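Local coordinates for protein soluble lytic murein transglycosylase (Escherichia coli, PDB 1QSA) that probably cleaves the glycosidic bonds between N-acetylmuramic acid and N-acetylglucosamine in peptidoglycan, leaving a 1,6-anhydro bond on the muramic acid, at residues 274-277 and 278-281; 305-308 and 309-312; 289-292 and 293-297. All coordinates share one frame; numbering follows the deposited sequence.

The three interactions lie on three helices that follow one another in the chain of this largely helical enzyme. Interaction 1 is on helix 269-280, interaction 3 on helix 285-298 and interaction 2 on helix 301-310. Their centres are about 13 Å apart for interactions 1 and 2, about 14 Å for 1 and 3, and about 10 Å for 2 and 3. All pairs touch. Asp276 of interaction 1 forms a salt bridge with Arg291 of interaction 3, and Trp307 of interaction 2 packs against both 274-281 and Arg291. Each is a local contact within its helix. Side chains reaching across join three successive helices of the alpha-superhelix, away from the predicted active site.

Interaction 1: 274-277 and 278-281; sequences WRDD and AIMR
Asp277 and Arg281, one helical turn apart, form the salt bridge of this contact. Arg281 NH2 donates to Asp277 OD2 at 3.1 Å, and that oxygen accepts with its syn lone pair. Arg281 NE adds a weak bond to the same atom. The grip is not flat: carboxylate and guanidinium planes are 62° apart. Asp277 CG stands anti to the backbone N (chi1 171°), and a bend at chi3 of Arg281 brings the guanidinium edge round to OD2. A second ion pair joins neighbours. Arg275 NE reaches Asp276 OD1 at 3.0 Å, and Arg275 NH2 reaches the same oxygen at 3.2 Å, from the same face of the carboxylate. Arg291 of helix 285-298 also binds Asp276 OD1, while Arg275 NH1 bonds to the carbonyl of Leu262 in the loop before the helix. Several bonds thus hold this pair.

Two apolar contacts run along the helix. Ala278 CB lies over one face of the Trp274 ring, toward its rim, 4.1 Å from CZ3. Arg234 makes a cation-pi contact with the same indole. Arg275 and Ile279 run side by side in the same direction, with Arg275 CG 3.8 Å from Ile279 CD1.

Backbone bonds tie the turns together. Ala278 N binds Trp274 O at 2.9 Å, and Ile279 N binds Arg275 O at 2.9 Å. The last, Arg281 N to Asp277 O, is longer at 3.2 Å. These are i to i+4 bonds, and the whole is the C-terminal end of helix 269-280, its last two turns, with Arg281 just beyond it and an i to i+4 Asp-Arg salt bridge along its side.

Interaction 2: 305-308 and 309-312; sequences NTWL and ARLP
Leu308 and Leu311 meet through their methyl groups, with Leu308 CD2 3.5 Å from Leu311 CD1. The two side chains cross at a slant. Leu311 CG is anti to its carbonyl carbon (chi1 -73°), which turns the branch back over the last turn, and CG lies 3.6 Å from Leu308 O. The second side-chain contact is between Trp307 and Arg310. Arg310 CG comes to 3.9 Å from Trp307 CE3, approaching the ring obliquely. The methylene makes this contact. The guanidinium plane is turned 86° from the indole, and bends at chi2 and chi3 carry it onward. Its NH2 makes a weak hydrogen bond to Met280 O. Arg310 CG also lies 3.2 Å from Thr306 O.

Outside these side chains, the backbone bonds show the helix running out. Ala309 N to Asn305 O is a weak i to i+4 bond of 3.4 Å. Arg310 N bonds to Trp307 O at 3.1 Å, an i to i+3 link in which the donor sits well above the carbonyl plane, and it has a weak bond to Thr306 O as well. Leu311 N makes a weak i to i+3 bond to Leu308 O at 3.3 Å. Such shorter-range bonding is consistent with a tightening of the last turn before the chain leaves it at Leu311.

Next to the tryptophan, Thr306 CG2 lies over one face of the indole toward its rim. Thr306 OG1 is itself bonded to the carbonyl of Arg302 in the preceding turn.

Three helices touch this end of helix 301-310. Trp307 packs on Asp276, Ile279 and Met280 of helix 269-280 and on Arg291 of helix 285-298. Leu311 touches Ile288 and Glu289 of helix 285-298, and both leucines reach Trp321 of helix 319-331.

Interaction 3: 289-292 and 293-297; sequences ERRV and RMALG
A first torsion near 180° (chi1 -173°) and a bend at chi2 (53°) carry the guanidinium of Arg291 along the helix toward Met294 and Ala295. Met294 SD lies over one face of this group, offset toward the rim and 3.9 Å from Arg291 CZ. Ala295 N is at the guanidinium edge, 3.8 Å from Arg291 NH1. Arg290 folds in a similar way and brings its NH1 to 3.7 Å from Met294 N.

Glu289 and Arg293 are one turn apart, but their charged atoms do not touch: Glu289 OE1 and Arg293 NH1 are 4.8 Å apart. Two waters bridge them. One donates to Glu289 OE1 and accepts from Arg293 NH1 at 2.9 Å. The other links Arg293 NH2 to Glu289 OE2, with a weak bond on the glutamate side.

Backbone bonds from Arg293 N to Glu289 O (2.9 Å) and from Leu296 N to Val292 O (3.0 Å) keep the helix regular.

These charged side chains find their ionic partners outside 289-297. Glu289 binds Lys318, Arg291 binds Asp276 and Arg293 binds Glu577. The chemistry implies charges that are probably balanced mainly by neighbouring helices and loops, with water carrying the link within the turn.

Interaction 1: 274-277 and 278-281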
loop_
_atom_site.group_PDB
_atom_site.type_symbol
_atom_site.label_atom_id
_atom_site.label_comp_id
_atom_site.label_asym_id
_atom_site.label_seq_id
_atom_site.Cartn_x
_atom_site.Cartn_y
_atom_site.Cartn_z
ATOM N N TRP A 274 -28.881 18.967 7.420
ATOM C CA TRP A 274 -29.314 17.650 6.965
ATOM C C TRP A 274 -28.197 16.641 7.228
ATOM O O TRP A 274 -28.442 15.552 7.733
ATOM C CB TRP A 274 -29.632 17.694 5.467
ATOM C CG TRP A 274 -30.236 16.423 4.950
ATOM C CD1 TRP A 274 -31.565 16.131 4.854
ATOM C CD2 TRP A 274 -29.530 15.258 4.497
ATOM N NE1 TRP A 274 -31.735 14.850 4.381
ATOM C CE2 TRP A 274 -30.505 14.290 4.151
ATOM C CE3 TRP A 274 -28.173 14.930 4.354
ATOM C CZ2 TRP A 274 -30.165 13.014 3.673
ATOM C CZ3 TRP A 274 -27.832 13.655 3.878
ATOM C CH2 TRP A 274 -28.829 12.718 3.545
ATOM N N ARG A 275 -26.970 17.023 6.888
ATOM C CA ARG A 275 -25.795 16.165 7.077
ATOM C C ARG A 275 -25.623 15.780 8.538
ATOM O O ARG A 275 -25.436 14.609 8.859
ATOM C CB ARG A 275 -24.528 16.874 6.591
ATOM C CG ARG A 275 -23.225 16.127 6.876
ATOM C CD ARG A 275 -22.022 17.067 6.836
ATOM N NE ARG A 275 -22.110 18.041 7.922
ATOM C CZ ARG A 275 -21.736 19.319 7.847
ATOM N NH1 ARG A 275 -21.199 19.822 6.743
ATOM N NH2 ARG A 275 -21.888 20.096 8.908
ATOM N N ASP A 276 -25.701 16.760 9.438
ATOM C CA ASP A 276 -25.526 16.460 10.853
ATOM C C ASP A 276 -26.626 15.603 11.447
ATOM O O ASP A 276 -26.376 14.817 12.374
ATOM C CB ASP A 276 -25.276 17.737 11.664
ATOM C CG ASP A 276 -23.910 18.347 11.369
ATOM O OD1 ASP A 276 -23.083 17.694 10.693
ATOM O OD2 ASP A 276 -23.651 19.482 11.803
ATOM N N ASP A 277 -27.841 15.743 10.921
ATOM C CA ASP A 277 -28.953 14.924 11.389
ATOM C C ASP A 277 -28.674 13.491 10.917
ATOM O O ASP A 277 -28.839 12.540 11.677
ATOM C CB ASP A 277 -30.286 15.425 10.814
ATOM C CG ASP A 277 -31.444 14.464 11.091
ATOM O OD1 ASP A 277 -32.021 14.513 12.203
ATOM O OD2 ASP A 277 -31.774 13.651 10.195
ATOM N N ALA A 278 -28.214 13.354 9.674
ATOM C CA ALA A 278 -27.890 12.038 9.117
ATOM C C ALA A 278 -26.789 11.356 9.931
ATOM O O ALA A 278 -26.918 10.185 10.299
ATOM C CB ALA A 278 -27.471 12.160 7.657
ATOM N N ILE A 279 -25.738 12.103 10.272
ATOM C CA ILE A 279 -24.641 11.523 11.046
ATOM C C ILE A 279 -25.077 11.147 12.463
ATOM O O ILE A 279 -24.606 10.150 13.008
ATOM C CB ILE A 279 -23.387 12.428 11.056
ATOM C CG1 ILE A 279 -22.929 12.690 9.618
ATOM C CG2 ILE A 279 -22.238 11.725 11.785
ATOM C CD1 ILE A 279 -21.844 13.723 9.498
ATOM N N MET A 280 -25.997 11.920 13.040
ATOM C CA MET A 280 -26.514 11.633 14.383
ATOM C C MET A 280 -27.243 10.286 14.411
ATOM O O MET A 280 -27.252 9.598 15.430
ATOM C CB MET A 280 -27.474 12.739 14.851
ATOM C CG MET A 280 -26.792 14.022 15.316
ATOM S SD MET A 280 -25.766 13.760 16.782
ATOM C CE MET A 280 -27.023 13.626 18.069
ATOM N N ARG A 281 -27.825 9.912 13.272
ATOM C CA ARG A 281 -28.554 8.654 13.132
ATOM C C ARG A 281 -27.698 7.523 12.554
ATOM O O ARG A 281 -28.185 6.411 12.341
ATOM C CB ARG A 281 -29.773 8.866 12.233
ATOM C CG ARG A 281 -30.799 9.814 12.806
ATOM C CD ARG A 281 -32.158 9.596 12.157
ATOM N NE ARG A 281 -32.428 10.531 11.069
ATOM C CZ ARG A 281 -33.529 10.505 10.324
ATOM N NH1 ARG A 281 -34.459 9.577 10.528
ATOM N NH2 ARG A 281 -33.696 11.398 9.359
#

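Interaction 2: 305-308 and 309-312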
loop_
_atom_site.group_PDB
_atom_site.type_symbol
_atom_site.label_atom_id
_atom_site.label_comp_id
_atom_site.label_asym_id
_atom_site.label_seq_id
_atom_site.Cartn_x
_atom_site.Cartn_y
_atom_site.Cartn_z
ATOM N N ASN A 305 -16.648 18.489 21.140
ATOM C CA ASN A 305 -17.234 17.841 22.315
ATOM C C ASN A 305 -18.408 16.956 21.891
ATOM O O ASN A 305 -18.466 15.781 22.240
ATOM C CB ASN A 305 -17.702 18.889 23.333
ATOM C CG ASN A 305 -18.246 18.254 24.613
ATOM O OD1 ASN A 305 -19.442 18.332 24.906
ATOM N ND2 ASN A 305 -17.366 17.618 25.372
ATOM N N THR A 306 -19.303 17.513 21.077
ATOM C CA THR A 306 -20.476 16.787 20.603
ATOM C C THR A 306 -20.149 15.524 19.807
ATOM O O THR A 306 -20.643 14.435 20.107
ATOM C CB THR A 306 -21.351 17.685 19.710
ATOM O OG1 THR A 306 -21.854 18.777 20.488
ATOM C CG2 THR A 306 -22.526 16.892 19.103
ATOM N N TRP A 307 -19.309 15.680 18.791
ATOM C CA TRP A 307 -18.953 14.569 17.921
ATOM C C TRP A 307 -18.014 13.503 18.506
ATOM O O TRP A 307 -18.160 12.323 18.202
ATOM C CB TRP A 307 -18.492 15.115 16.566
ATOM C CG TRP A 307 -19.621 15.843 15.869
ATOM C CD1 TRP A 307 -19.737 17.191 15.691
ATOM C CD2 TRP A 307 -20.820 15.261 15.329
ATOM N NE1 TRP A 307 -20.936 17.487 15.080
ATOM C CE2 TRP A 307 -21.620 16.322 14.847
ATOM C CE3 TRP A 307 -21.298 13.944 15.207
ATOM C CZ2 TRP A 307 -22.869 16.111 14.252
ATOM C CZ3 TRP A 307 -22.538 13.733 14.616
ATOM C CH2 TRP A 307 -23.310 14.812 14.145
ATOM N N LEU A 308 -17.080 13.900 19.368
ATOM C CA LEU A 308 -16.186 12.918 19.992
ATOM C C LEU A 308 -17.029 11.972 20.850
ATOM O O LEU A 308 -16.749 10.772 20.938
ATOM C CB LEU A 308 -15.163 13.604 20.892
ATOM C CG LEU A 308 -13.651 13.495 20.657
ATOM C CD1 LEU A 308 -12.997 13.017 21.931
ATOM C CD2 LEU A 308 -13.278 12.604 19.477
ATOM N N ALA A 309 -18.074 12.520 21.471
ATOM C CA ALA A 309 -18.962 11.732 22.318
ATOM C C ALA A 309 -19.843 10.765 21.523
ATOM O O ALA A 309 -20.344 9.786 22.083
ATOM C CB ALA A 309 -19.833 12.667 23.185
ATOM N N ARG A 310 -20.047 11.037 20.231
ATOM C CA ARG A 310 -20.869 10.165 19.383
ATOM C C ARG A 310 -20.109 8.930 18.891
ATOM O O ARG A 310 -20.707 8.001 18.347
ATOM C CB ARG A 310 -21.426 10.923 18.167
ATOM C CG ARG A 310 -22.281 12.135 18.502
ATOM C CD ARG A 310 -23.539 11.737 19.229
ATOM N NE ARG A 310 -24.427 10.923 18.399
ATOM C CZ ARG A 310 -25.618 10.487 18.799
ATOM N NH1 ARG A 310 -26.059 10.786 20.016
ATOM N NH2 ARG A 310 -26.370 9.751 17.990
ATOM N N LEU A 311 -18.789 8.934 19.050
ATOM C CA LEU A 311 -17.979 7.788 18.636
ATOM C C LEU A 311 -18.305 6.574 19.492
ATOM O O LEU A 311 -18.593 6.710 20.686
ATOM C CB LEU A 311 -16.495 8.090 18.821
ATOM C CG LEU A 311 -15.867 9.075 17.836
ATOM C CD1 LEU A 311 -14.510 9.501 18.345
ATOM C CD2 LEU A 311 -15.773 8.412 16.469
ATOM N N PRO A 312 -18.349 5.380 18.879
ATOM C CA PRO A 312 -18.642 4.218 19.718
ATOM C C PRO A 312 -17.447 3.999 20.647
ATOM O O PRO A 312 -16.336 4.457 20.373
ATOM C CB PRO A 312 -18.809 3.079 18.705
ATOM C CG PRO A 312 -18.065 3.530 17.510
ATOM C CD PRO A 312 -18.326 5.016 17.449
#

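Interaction 3: 289-292 and 293-297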
loop_
_atom_site.group_PDB
_atom_site.type_symbol
_atom_site.label_atom_id
_atom_site.label_comp_id
_atom_site.label_asym_id
_atom_site.label_seq_id
_atom_site.Cartn_x
_atom_site.Cartn_y
_atom_site.Cartn_z
ATOM N N GLU A 289 -16.059 9.805 12.614
ATOM C CA GLU A 289 -14.677 10.281 12.729
ATOM C C GLU A 289 -14.402 11.413 11.738
ATOM O O GLU A 289 -13.687 12.379 12.059
ATOM C CB GLU A 289 -13.684 9.135 12.506
ATOM C CG GLU A 289 -13.636 8.162 13.688
ATOM C CD GLU A 289 -12.727 6.979 13.442
ATOM O OE1 GLU A 289 -12.731 6.437 12.312
ATOM O OE2 GLU A 289 -11.996 6.593 14.374
ATOM N N ARG A 290 -14.943 11.290 10.521
ATOM C CA ARG A 290 -14.754 12.347 9.524
ATOM C C ARG A 290 -15.407 13.647 10.031
ATOM O O ARG A 290 -14.855 14.734 9.842
ATOM C CB ARG A 290 -15.344 11.953 8.162
ATOM C CG ARG A 290 -15.172 13.030 7.063
ATOM C CD ARG A 290 -13.700 13.396 6.814
ATOM N NE ARG A 290 -13.537 14.503 5.865
ATOM C CZ ARG A 290 -13.441 15.787 6.209
ATOM N NH1 ARG A 290 -13.483 16.141 7.485
ATOM N NH2 ARG A 290 -13.292 16.724 5.277
ATOM N N ARG A 291 -16.546 13.519 10.716
ATOM C CA ARG A 291 -17.255 14.677 11.268
ATOM C C ARG A 291 -16.456 15.298 12.419
ATOM O O ARG A 291 -16.461 16.519 12.596
ATOM C CB ARG A 291 -18.658 14.285 11.724
ATOM C CG ARG A 291 -19.515 15.467 12.166
ATOM C CD ARG A 291 -19.569 16.550 11.102
ATOM N NE ARG A 291 -20.355 17.720 11.520
ATOM C CZ ARG A 291 -19.866 18.742 12.215
ATOM N NH1 ARG A 291 -18.601 18.731 12.629
ATOM N NH2 ARG A 291 -20.663 19.759 12.535
ATOM N N VAL A 292 -15.799 14.454 13.218
ATOM C CA VAL A 292 -14.940 14.933 14.311
ATOM C C VAL A 292 -13.794 15.734 13.683
ATOM O O VAL A 292 -13.402 16.797 14.190
ATOM C CB VAL A 292 -14.326 13.741 15.120
ATOM C CG1 VAL A 292 -13.209 14.218 16.037
ATOM C CG2 VAL A 292 -15.418 13.030 15.935
ATOM N N ARG A 293 -13.249 15.222 12.583
ATOM C CA ARG A 293 -12.150 15.915 11.905
ATOM C C ARG A 293 -12.588 17.261 11.348
ATOM O O ARG A 293 -11.802 18.213 11.361
ATOM C CB ARG A 293 -11.509 15.033 10.829
ATOM C CG ARG A 293 -10.720 13.866 11.440
ATOM C CD ARG A 293 -9.876 13.095 10.432
ATOM N NE ARG A 293 -9.045 12.117 11.143
ATOM C CZ ARG A 293 -9.375 10.838 11.340
ATOM N NH1 ARG A 293 -10.451 10.321 10.767
ATOM N NH2 ARG A 293 -8.572 10.045 12.039
ATOM N N MET A 294 -13.846 17.354 10.924
ATOM C CA MET A 294 -14.387 18.622 10.420
ATOM C C MET A 294 -14.394 19.651 11.560
ATOM O O MET A 294 -14.053 20.817 11.362
ATOM C CB MET A 294 -15.811 18.444 9.885
ATOM C CG MET A 294 -16.464 19.779 9.490
ATOM S SD MET A 294 -18.096 19.573 8.792
ATOM C CE MET A 294 -17.699 19.438 7.077
ATOM N N ALA A 295 -14.789 19.215 12.753
ATOM C CA ALA A 295 -14.802 20.098 13.919
ATOM C C ALA A 295 -13.376 20.535 14.260
ATOM O O ALA A 295 -13.132 21.712 14.538
ATOM C CB ALA A 295 -15.445 19.378 15.115
ATOM N N LEU A 296 -12.427 19.595 14.229
ATOM C CA LEU A 296 -11.030 19.921 14.517
ATOM C C LEU A 296 -10.446 20.874 13.472
ATOM O O LEU A 296 -9.677 21.782 13.793
ATOM C CB LEU A 296 -10.163 18.656 14.533
ATOM C CG LEU A 296 -10.256 17.772 15.777
ATOM C CD1 LEU A 296 -9.397 16.517 15.570
ATOM C CD2 LEU A 296 -9.801 18.532 17.020
ATOM N N GLY A 297 -10.830 20.666 12.221
ATOM C CA GLY A 297 -10.308 21.496 11.145
ATOM C C GLY A 297 -10.862 22.910 11.092
ATOM O O GLY A 297 -10.353 23.736 10.339
HETATM O O HOH W 1 -11.108 7.523 10.379
HETATM O O HOH W 2 -9.459 7.459 13.127
#